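Local coordinates for peptidase M3B, oligoendopeptidase F (Enterococcus faecium, PDB 2QR4), which probably hydrolyses peptide bonds in short peptides as a metallopeptidase of family M3, the oligoendopeptidase F group, at residues F442-H447 with F496-V502; T152-N157 with T210-T214. All coordinates share one frame; numbering follows the deposited sequence.

Interaction 1 (F442-H447 with F496-V502)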
ATOM      1  N   PHE A 442     -20.364 -10.995   3.702  1.00 41.66           N
ATOM      2  CA  PHE A 442     -18.997 -10.505   3.714  1.00 44.21           C
ATOM      3  C   PHE A 442     -18.041 -11.659   3.445  1.00 46.46           C
ATOM      4  O   PHE A 442     -17.099 -11.509   2.672  1.00 46.68           O
ATOM      5  CB  PHE A 442     -18.653  -9.827   5.059  1.00 41.30           C
ATOM      6  CG  PHE A 442     -19.398  -8.525   5.315  1.00 39.65           C
ATOM      7  CD1 PHE A 442     -20.028  -7.846   4.284  1.00 39.61           C
ATOM      8  CD2 PHE A 442     -19.417  -7.960   6.586  1.00 44.91           C
ATOM      9  CE1 PHE A 442     -20.699  -6.649   4.518  1.00 44.12           C
ATOM     10  CE2 PHE A 442     -20.080  -6.760   6.833  1.00 47.05           C
ATOM     11  CZ  PHE A 442     -20.727  -6.099   5.790  1.00 45.55           C
ATOM     12  N   ALA A 443     -18.287 -12.814   4.074  1.00 41.03           N
ATOM     13  CA  ALA A 443     -17.383 -13.950   3.920  1.00 38.75           C
ATOM     14  C   ALA A 443     -17.372 -14.444   2.490  1.00 41.24           C
ATOM     15  O   ALA A 443     -16.328 -14.866   1.974  1.00 41.56           O
ATOM     16  CB  ALA A 443     -17.729 -15.091   4.882  1.00 33.03           C
ATOM     17  N   GLU A 444     -18.540 -14.391   1.859  1.00 42.19           N
ATOM     18  CA  GLU A 444     -18.687 -14.800   0.468  1.00 47.48           C
ATOM     19  C   GLU A 444     -17.944 -13.834  -0.455  1.00 48.18           C
ATOM     20  O   GLU A 444     -17.260 -14.265  -1.385  1.00 46.14           O
ATOM     21  CB  GLU A 444     -20.168 -14.913   0.075  1.00 39.39           C
ATOM     22  CG  GLU A 444     -20.399 -15.563  -1.311  1.00 42.39           C
ATOM     23  CD  GLU A 444     -21.879 -15.863  -1.616  1.00 51.46           C
ATOM     24  OE1 GLU A 444     -22.742 -15.775  -0.716  1.00 49.74           O
ATOM     25  OE2 GLU A 444     -22.185 -16.202  -2.771  1.00 52.18           O
ATOM     26  N   PHE A 445     -18.058 -12.533  -0.185  1.00 42.69           N
ATOM     27  CA  PHE A 445     -17.356 -11.542  -0.990  1.00 36.38           C
ATOM     28  C   PHE A 445     -15.853 -11.649  -0.778  1.00 39.08           C
ATOM     29  O   PHE A 445     -15.073 -11.578  -1.729  1.00 43.84           O
ATOM     30  CB  PHE A 445     -17.841 -10.128  -0.689  1.00 40.60           C
ATOM     31  CG  PHE A 445     -17.475  -9.128  -1.751  1.00 37.50           C
ATOM     32  CD1 PHE A 445     -18.016  -9.223  -3.023  1.00 39.72           C
ATOM     33  CD2 PHE A 445     -16.578  -8.095  -1.479  1.00 38.97           C
ATOM     34  CE1 PHE A 445     -17.672  -8.310  -4.011  1.00 36.98           C
ATOM     35  CE2 PHE A 445     -16.234  -7.171  -2.455  1.00 39.11           C
ATOM     36  CZ  PHE A 445     -16.779  -7.278  -3.724  1.00 31.92           C
ATOM     37  N   GLU A 446     -15.434 -11.839   0.463  1.00 39.00           N
ATOM     38  CA  GLU A 446     -14.002 -11.978   0.720  1.00 42.80           C
ATOM     39  C   GLU A 446     -13.413 -13.105  -0.107  1.00 43.36           C
ATOM     40  O   GLU A 446     -12.380 -12.938  -0.753  1.00 49.75           O
ATOM     41  CB  GLU A 446     -13.703 -12.190   2.199  1.00 35.29           C
ATOM     42  CG  GLU A 446     -12.226 -12.367   2.501  1.00 41.47           C
ATOM     43  CD  GLU A 446     -11.901 -12.264   3.998  1.00 49.16           C
ATOM     44  OE1 GLU A 446     -12.807 -12.470   4.834  1.00 47.57           O
ATOM     45  OE2 GLU A 446     -10.729 -11.981   4.339  1.00 44.12           O
ATOM     46  N   HIS A 447     -14.085 -14.250  -0.116  1.00 45.09           N
ATOM     47  CA  HIS A 447     -13.569 -15.387  -0.856  1.00 42.85           C
ATOM     48  C   HIS A 447     -13.595 -15.104  -2.352  1.00 43.23           C
ATOM     49  O   HIS A 447     -12.647 -15.434  -3.067  1.00 50.67           O
ATOM     50  CB  HIS A 447     -14.335 -16.668  -0.531  1.00 37.12           C
ATOM     51  CG  HIS A 447     -13.643 -17.908  -0.998  1.00 41.19           C
ATOM     52  ND1 HIS A 447     -14.291 -18.913  -1.683  1.00 36.89           N
ATOM     53  CD2 HIS A 447     -12.349 -18.295  -0.895  1.00 38.55           C
ATOM     54  CE1 HIS A 447     -13.433 -19.875  -1.968  1.00 37.32           C
ATOM     55  NE2 HIS A 447     -12.247 -19.525  -1.501  1.00 48.50           N
ATOM     56  N   PHE A 496     -12.175  -6.774   5.819  1.00 37.43           N
ATOM     57  CA  PHE A 496     -11.630  -7.307   4.577  1.00 38.08           C
ATOM     58  C   PHE A 496     -10.120  -7.201   4.550  1.00 37.64           C
ATOM     59  O   PHE A 496      -9.492  -7.808   3.690  1.00 38.56           O
ATOM     60  CB  PHE A 496     -12.208  -6.592   3.368  1.00 41.61           C
ATOM     61  CG  PHE A 496     -13.616  -6.973   3.061  1.00 43.54           C
ATOM     62  CD1 PHE A 496     -14.076  -8.256   3.350  1.00 39.29           C
ATOM     63  CD2 PHE A 496     -14.480  -6.062   2.468  1.00 38.02           C
ATOM     64  CE1 PHE A 496     -15.382  -8.623   3.054  1.00 34.82           C
ATOM     65  CE2 PHE A 496     -15.793  -6.418   2.177  1.00 46.85           C
ATOM     66  CZ  PHE A 496     -16.239  -7.704   2.463  1.00 45.38           C
ATOM     67  N   TYR A 497      -9.555  -6.409   5.469  1.00 35.52           N
ATOM     68  CA  TYR A 497      -8.086  -6.272   5.641  1.00 42.30           C
ATOM     69  C   TYR A 497      -7.537  -7.203   6.744  1.00 45.39           C
ATOM     70  O   TYR A 497      -6.400  -7.064   7.199  1.00 43.59           O
ATOM     71  CB  TYR A 497      -7.692  -4.812   5.956  1.00 35.08           C
ATOM     72  CG  TYR A 497      -7.972  -3.856   4.821  1.00 44.37           C
ATOM     73  CD1 TYR A 497      -7.005  -3.602   3.842  1.00 35.77           C
ATOM     74  CD2 TYR A 497      -9.216  -3.224   4.706  1.00 34.54           C
ATOM     75  CE1 TYR A 497      -7.260  -2.726   2.793  1.00 39.90           C
ATOM     76  CE2 TYR A 497      -9.483  -2.345   3.650  1.00 35.43           C
ATOM     77  CZ  TYR A 497      -8.497  -2.098   2.704  1.00 39.96           C
ATOM     78  OH  TYR A 497      -8.758  -1.255   1.652  1.00 41.92           O
ATOM     79  N   TYR A 498      -8.360  -8.138   7.190  1.00 45.11           N
ATOM     80  CA  TYR A 498      -7.876  -9.207   8.045  1.00 42.29           C
ATOM     81  C   TYR A 498      -7.535 -10.340   7.091  1.00 52.39           C
ATOM     82  O   TYR A 498      -7.001 -10.097   6.008  1.00 53.66           O
ATOM     83  CB  TYR A 498      -8.947  -9.609   9.049  1.00 53.10           C
ATOM     84  CG  TYR A 498      -9.175  -8.563  10.125  1.00 56.63           C
ATOM     85  CD1 TYR A 498      -8.844  -7.228   9.907  1.00 62.62           C
ATOM     86  CD2 TYR A 498      -9.727  -8.902  11.351  1.00 71.72           C
ATOM     87  CE1 TYR A 498      -9.046  -6.260  10.879  1.00 57.07           C
ATOM     88  CE2 TYR A 498      -9.937  -7.937  12.336  1.00 75.21           C
ATOM     89  CZ  TYR A 498      -9.593  -6.621  12.087  1.00 67.85           C
ATOM     90  OH  TYR A 498      -9.792  -5.669  13.053  1.00 66.17           O
ATOM     91  N   ASN A 499      -7.857 -11.570   7.456  1.00 40.61           N
ATOM     92  CA  ASN A 499      -7.476 -12.707   6.627  1.00 37.33           C
ATOM     93  C   ASN A 499      -8.472 -13.857   6.808  1.00 34.98           C
ATOM     94  O   ASN A 499      -8.217 -14.817   7.533  1.00 30.00           O
ATOM     95  CB  ASN A 499      -6.047 -13.153   6.995  1.00 32.85           C
ATOM     96  CG  ASN A 499      -5.440 -14.102   5.973  1.00 41.92           C
ATOM     97  OD1 ASN A 499      -5.979 -14.290   4.881  1.00 44.55           O
ATOM     98  ND2 ASN A 499      -4.312 -14.708   6.328  1.00 40.59           N
ATOM     99  N   TYR A 500      -9.616 -13.754   6.161  1.00 33.85           N
ATOM    100  CA  TYR A 500     -10.647 -14.755   6.337  1.00 39.11           C
ATOM    101  C   TYR A 500     -11.069 -14.859   7.800  1.00 43.32           C
ATOM    102  O   TYR A 500     -11.041 -15.925   8.409  1.00 41.34           O
ATOM    103  CB  TYR A 500     -10.152 -16.094   5.822  1.00 29.45           C
ATOM    104  CG  TYR A 500     -10.217 -16.200   4.323  1.00 37.58           C
ATOM    105  CD1 TYR A 500     -11.417 -16.481   3.681  1.00 36.41           C
ATOM    106  CD2 TYR A 500      -9.087 -16.027   3.547  1.00 32.60           C
ATOM    107  CE1 TYR A 500     -11.481 -16.584   2.314  1.00 32.83           C
ATOM    108  CE2 TYR A 500      -9.144 -16.137   2.173  1.00 41.26           C
ATOM    109  CZ  TYR A 500     -10.345 -16.417   1.563  1.00 38.78           C
ATOM    110  OH  TYR A 500     -10.412 -16.542   0.191  1.00 38.23           O
ATOM    111  N   TYR A 501     -11.492 -13.730   8.340  1.00 42.81           N
ATOM    112  CA  TYR A 501     -11.862 -13.627   9.732  1.00 38.01           C
ATOM    113  C   TYR A 501     -13.377 -13.635   9.936  1.00 44.38           C
ATOM    114  O   TYR A 501     -13.873 -14.349  10.812  1.00 46.64           O
ATOM    115  CB  TYR A 501     -11.269 -12.346  10.283  1.00 44.11           C
ATOM    116  CG  TYR A 501     -11.486 -12.075  11.740  1.00 45.38           C
ATOM    117  CD1 TYR A 501     -10.605 -12.563  12.683  1.00 52.24           C
ATOM    118  CD2 TYR A 501     -12.527 -11.262  12.165  1.00 48.26           C
ATOM    119  CE1 TYR A 501     -10.763 -12.285  14.021  1.00 64.70           C
ATOM    120  CE2 TYR A 501     -12.703 -10.970  13.497  1.00 57.38           C
ATOM    121  CZ  TYR A 501     -11.813 -11.486  14.429  1.00 64.65           C
ATOM    122  OH  TYR A 501     -11.961 -11.212  15.771  1.00 59.48           O
ATOM    123  N   VAL A 502     -14.110 -12.871   9.121  1.00 35.86           N
ATOM    124  CA  VAL A 502     -15.550 -12.653   9.376  1.00 45.64           C
ATOM    125  C   VAL A 502     -16.464 -13.880   9.414  1.00 37.49           C
ATOM    126  O   VAL A 502     -17.460 -13.856  10.124  1.00 45.05           O
ATOM    127  CB  VAL A 502     -16.195 -11.647   8.394  1.00 44.04           C
ATOM    128  CG1 VAL A 502     -15.748 -10.254   8.696  1.00 48.29           C
ATOM    129  CG2 VAL A 502     -15.900 -12.038   6.961  1.00 46.51           C
TER
HETATM  130  O   HOH W   1      -8.847 -10.385   3.319  1.00 27.47           O
HETATM  131  O   HOH W   2     -12.352 -11.352   7.337  1.00 32.07           O
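Glu446 reaches from helix 418-454 into the loop that precedes helix 503-520, where its carboxylate bonds to the loop backbone. With CG anti to the backbone N (chi1 179°), the extended chain carries the carboxylate past the Phe496 ring to Tyr500. There Tyr500 N donates to Glu446 OE2 at 2.8 Å, meeting the oxygen from above the carboxylate plane. Water 1 lies within hydrogen-bonding distance of both Glu446 OE2 and Phe496 O; water 2 donates to Glu446 OE1, 2.8 Å away, and accepts from Tyr501 N. Glu446 CG sits over one face of the Tyr500 ring, 4.3 Å above its plane and displaced toward the rim. One turn earlier on the helix, Phe442 O lies at the edge of the Phe496 ring, 3.4 Å from Phe496 CE1. The Phe496 ring clusters with those of Phe442 and Phe445, its plane at 74° to the first and 49° to the second, both pairs oblique. Val502 adds an apolar contact, its CG2 4.0 Å from Phe442 CB and also touching Ala443. A buried carboxylate accepts from one backbone N-H directly and reaches another through water, tying an irregular loop to the helix; such donors would probably favour its ionised form.

Interaction 2 (T152-N157 with T210-T214); sequences TFAVLN and TFAST
Thr210 opens the contact from helix 208-228 with its methyl, CG2 lying 3.6 Å from Leu156 CD2 on helix 143-160; its hydroxyl bonds instead to Asp160 of the second subunit. Phe211, next along, projects between the two helices, whose segments run roughly antiparallel, their axes 10.4 Å apart at 154°. With CG anti to the carbonyl carbon (chi1 -72°), its ring reaches across to three residues. Leu156 CD2 makes an off-centre CH-pi contact, 4.2 Å from the centroid of the Phe211 ring. Phe153 approaches obliquely, the two ring planes at 63° and Phe153 CD1 3.5 Å from Phe211 CE1. The Asn157 amide stands nearly perpendicular to the Phe211 ring near CZ, while its ND2 bonds to Tyr204. Thr214 ends the segment by setting its methyl against that of Thr152, the CG2 atoms of Thr214 and Thr152 3.9 Å apart. The Thr214 hydroxyl probably pairs with that of Tyr497, and Thr152 OG1 bonds to Ser213 of the second subunit. No hydrogen bond joins the two segments: methyls and rings hold them together, while the threonine hydroxyls serve other partners, so this apolar seam between helices also takes part in the dimer interface.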
ATOM      1  N   THR A 152      -2.454   2.044   5.196  1.00 36.90           N
ATOM      2  CA  THR A 152      -2.878   3.145   4.345  1.00 44.31           C
ATOM      3  C   THR A 152      -4.392   3.263   4.407  1.00 48.43           C
ATOM      4  O   THR A 152      -4.933   4.364   4.509  1.00 43.87           O
ATOM      5  CB  THR A 152      -2.422   2.916   2.902  1.00 42.81           C
ATOM      6  OG1 THR A 152      -1.010   2.691   2.907  1.00 43.01           O
ATOM      7  CG2 THR A 152      -2.741   4.112   2.012  1.00 37.45           C
ATOM      8  N   PHE A 153      -5.068   2.118   4.385  1.00 47.74           N
ATOM      9  CA  PHE A 153      -6.512   2.100   4.502  1.00 45.06           C
ATOM     10  C   PHE A 153      -6.963   2.731   5.813  1.00 42.68           C
ATOM     11  O   PHE A 153      -7.813   3.615   5.834  1.00 42.96           O
ATOM     12  CB  PHE A 153      -7.052   0.683   4.438  1.00 37.32           C
ATOM     13  CG  PHE A 153      -8.455   0.582   4.921  1.00 41.46           C
ATOM     14  CD1 PHE A 153      -9.512   0.908   4.080  1.00 37.95           C
ATOM     15  CD2 PHE A 153      -8.728   0.187   6.220  1.00 38.61           C
ATOM     16  CE1 PHE A 153     -10.821   0.840   4.519  1.00 44.35           C
ATOM     17  CE2 PHE A 153     -10.043   0.108   6.674  1.00 46.39           C
ATOM     18  CZ  PHE A 153     -11.090   0.447   5.818  1.00 42.41           C
ATOM     19  N   ALA A 154      -6.382   2.257   6.903  1.00 36.25           N
ATOM     20  CA  ALA A 154      -6.733   2.701   8.252  1.00 46.57           C
ATOM     21  C   ALA A 154      -6.615   4.219   8.375  1.00 40.23           C
ATOM     22  O   ALA A 154      -7.464   4.882   8.956  1.00 49.18           O
ATOM     23  CB  ALA A 154      -5.812   1.993   9.300  1.00 31.97           C
ATOM     24  N   VAL A 155      -5.551   4.758   7.809  1.00 45.50           N
ATOM     25  CA  VAL A 155      -5.221   6.163   7.958  1.00 49.96           C
ATOM     26  C   VAL A 155      -6.146   7.030   7.090  1.00 41.52           C
ATOM     27  O   VAL A 155      -6.742   8.025   7.544  1.00 44.22           O
ATOM     28  CB  VAL A 155      -3.743   6.386   7.588  1.00 49.71           C
ATOM     29  CG1 VAL A 155      -3.643   6.904   6.215  1.00 48.01           C
ATOM     30  CG2 VAL A 155      -3.098   7.348   8.540  1.00 63.56           C
ATOM     31  N   LEU A 156      -6.300   6.624   5.846  1.00 37.77           N
ATOM     32  CA  LEU A 156      -7.232   7.296   4.968  1.00 37.90           C
ATOM     33  C   LEU A 156      -8.657   7.240   5.549  1.00 41.39           C
ATOM     34  O   LEU A 156      -9.356   8.255   5.593  1.00 52.66           O
ATOM     35  CB  LEU A 156      -7.178   6.652   3.583  1.00 33.61           C
ATOM     36  CG  LEU A 156      -8.193   7.113   2.542  1.00 41.84           C
ATOM     37  CD1 LEU A 156      -8.083   8.628   2.277  1.00 37.64           C
ATOM     38  CD2 LEU A 156      -7.961   6.330   1.276  1.00 39.88           C
ATOM     39  N   ASN A 157      -9.081   6.062   6.005  1.00 40.07           N
ATOM     40  CA  ASN A 157     -10.457   5.876   6.475  1.00 42.95           C
ATOM     41  C   ASN A 157     -10.726   6.617   7.777  1.00 42.90           C
ATOM     42  O   ASN A 157     -11.773   7.227   7.946  1.00 44.11           O
ATOM     43  CB  ASN A 157     -10.795   4.387   6.654  1.00 45.46           C
ATOM     44  CG  ASN A 157     -12.304   4.133   6.743  1.00 48.50           C
ATOM     45  OD1 ASN A 157     -12.781   3.371   7.590  1.00 52.01           O
ATOM     46  ND2 ASN A 157     -13.055   4.768   5.866  1.00 38.10           N
ATOM     47  N   THR A 210      -9.011   4.322  -4.898  1.00 43.17           N
ATOM     48  CA  THR A 210      -7.960   4.246  -3.887  1.00 38.35           C
ATOM     49  C   THR A 210      -8.122   3.019  -2.987  1.00 40.51           C
ATOM     50  O   THR A 210      -7.175   2.254  -2.777  1.00 51.07           O
ATOM     51  CB  THR A 210      -7.940   5.521  -3.044  1.00 42.92           C
ATOM     52  OG1 THR A 210      -7.749   6.634  -3.921  1.00 41.38           O
ATOM     53  CG2 THR A 210      -6.809   5.482  -2.003  1.00 32.91           C
ATOM     54  N   PHE A 211      -9.332   2.823  -2.482  1.00 37.69           N
ATOM     55  CA  PHE A 211      -9.658   1.645  -1.691  1.00 39.30           C
ATOM     56  C   PHE A 211      -9.520   0.320  -2.454  1.00 41.52           C
ATOM     57  O   PHE A 211      -9.062  -0.674  -1.891  1.00 44.12           O
ATOM     58  CB  PHE A 211     -11.060   1.781  -1.130  1.00 38.61           C
ATOM     59  CG  PHE A 211     -11.175   2.796  -0.032  1.00 41.12           C
ATOM     60  CD1 PHE A 211     -10.376   2.706   1.101  1.00 46.00           C
ATOM     61  CD2 PHE A 211     -12.094   3.825  -0.116  1.00 41.56           C
ATOM     62  CE1 PHE A 211     -10.498   3.622   2.135  1.00 36.28           C
ATOM     63  CE2 PHE A 211     -12.210   4.752   0.914  1.00 41.78           C
ATOM     64  CZ  PHE A 211     -11.408   4.644   2.036  1.00 39.62           C
ATOM     65  N   ALA A 212      -9.888   0.300  -3.733  1.00 40.69           N
ATOM     66  CA  ALA A 212      -9.691  -0.906  -4.540  1.00 41.40           C
ATOM     67  C   ALA A 212      -8.205  -1.238  -4.588  1.00 43.19           C
ATOM     68  O   ALA A 212      -7.805  -2.391  -4.489  1.00 44.94           O
ATOM     69  CB  ALA A 212     -10.220  -0.701  -5.952  1.00 35.61           C
ATOM     70  N   SER A 213      -7.402  -0.200  -4.758  1.00 36.96           N
ATOM     71  CA  SER A 213      -5.969  -0.317  -4.794  1.00 42.60           C
ATOM     72  C   SER A 213      -5.443  -0.861  -3.463  1.00 41.24           C
ATOM     73  O   SER A 213      -4.681  -1.823  -3.448  1.00 44.07           O
ATOM     74  CB  SER A 213      -5.350   1.050  -5.127  1.00 40.51           C
ATOM     75  OG  SER A 213      -3.931   0.996  -5.104  1.00 44.92           O
ATOM     76  N   THR A 214      -5.854  -0.268  -2.345  1.00 38.39           N
ATOM     77  CA  THR A 214      -5.351  -0.742  -1.025  1.00 43.90           C
ATOM     78  C   THR A 214      -5.820  -2.158  -0.726  1.00 42.80           C
ATOM     79  O   THR A 214      -5.036  -2.993  -0.290  1.00 48.05           O
ATOM     80  CB  THR A 214      -5.711   0.205   0.164  1.00 39.67           C
ATOM     81  OG1 THR A 214      -7.119   0.501   0.161  1.00 47.23           O
ATOM     82  CG2 THR A 214      -4.936   1.514   0.058  1.00 32.38           C
TER

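Tyr497 couples the two contacts, whose centres lie about 16 Å apart. It belongs to the 496-502 loop of interaction 1 but turns away from helix 418-454: its OH lies 2.8 Å from Thr214 OG1, a probable hydrogen bond, and its ring stacks on Phe153. The loop held by Glu446 thus also packs, through Tyr497, on the helix pair of interaction 2. Helix 208-228 serves both, since its Leu215 touches Phe496 and its His218 bonds to Tyr498 O. Interaction 1 is centred about 9 Å from the chain centre and interaction 2 about 20 Å, where the second subunit also packs. Helix 361-379 carries the HExxH sequence that typically binds zinc in this family; neither contact includes it.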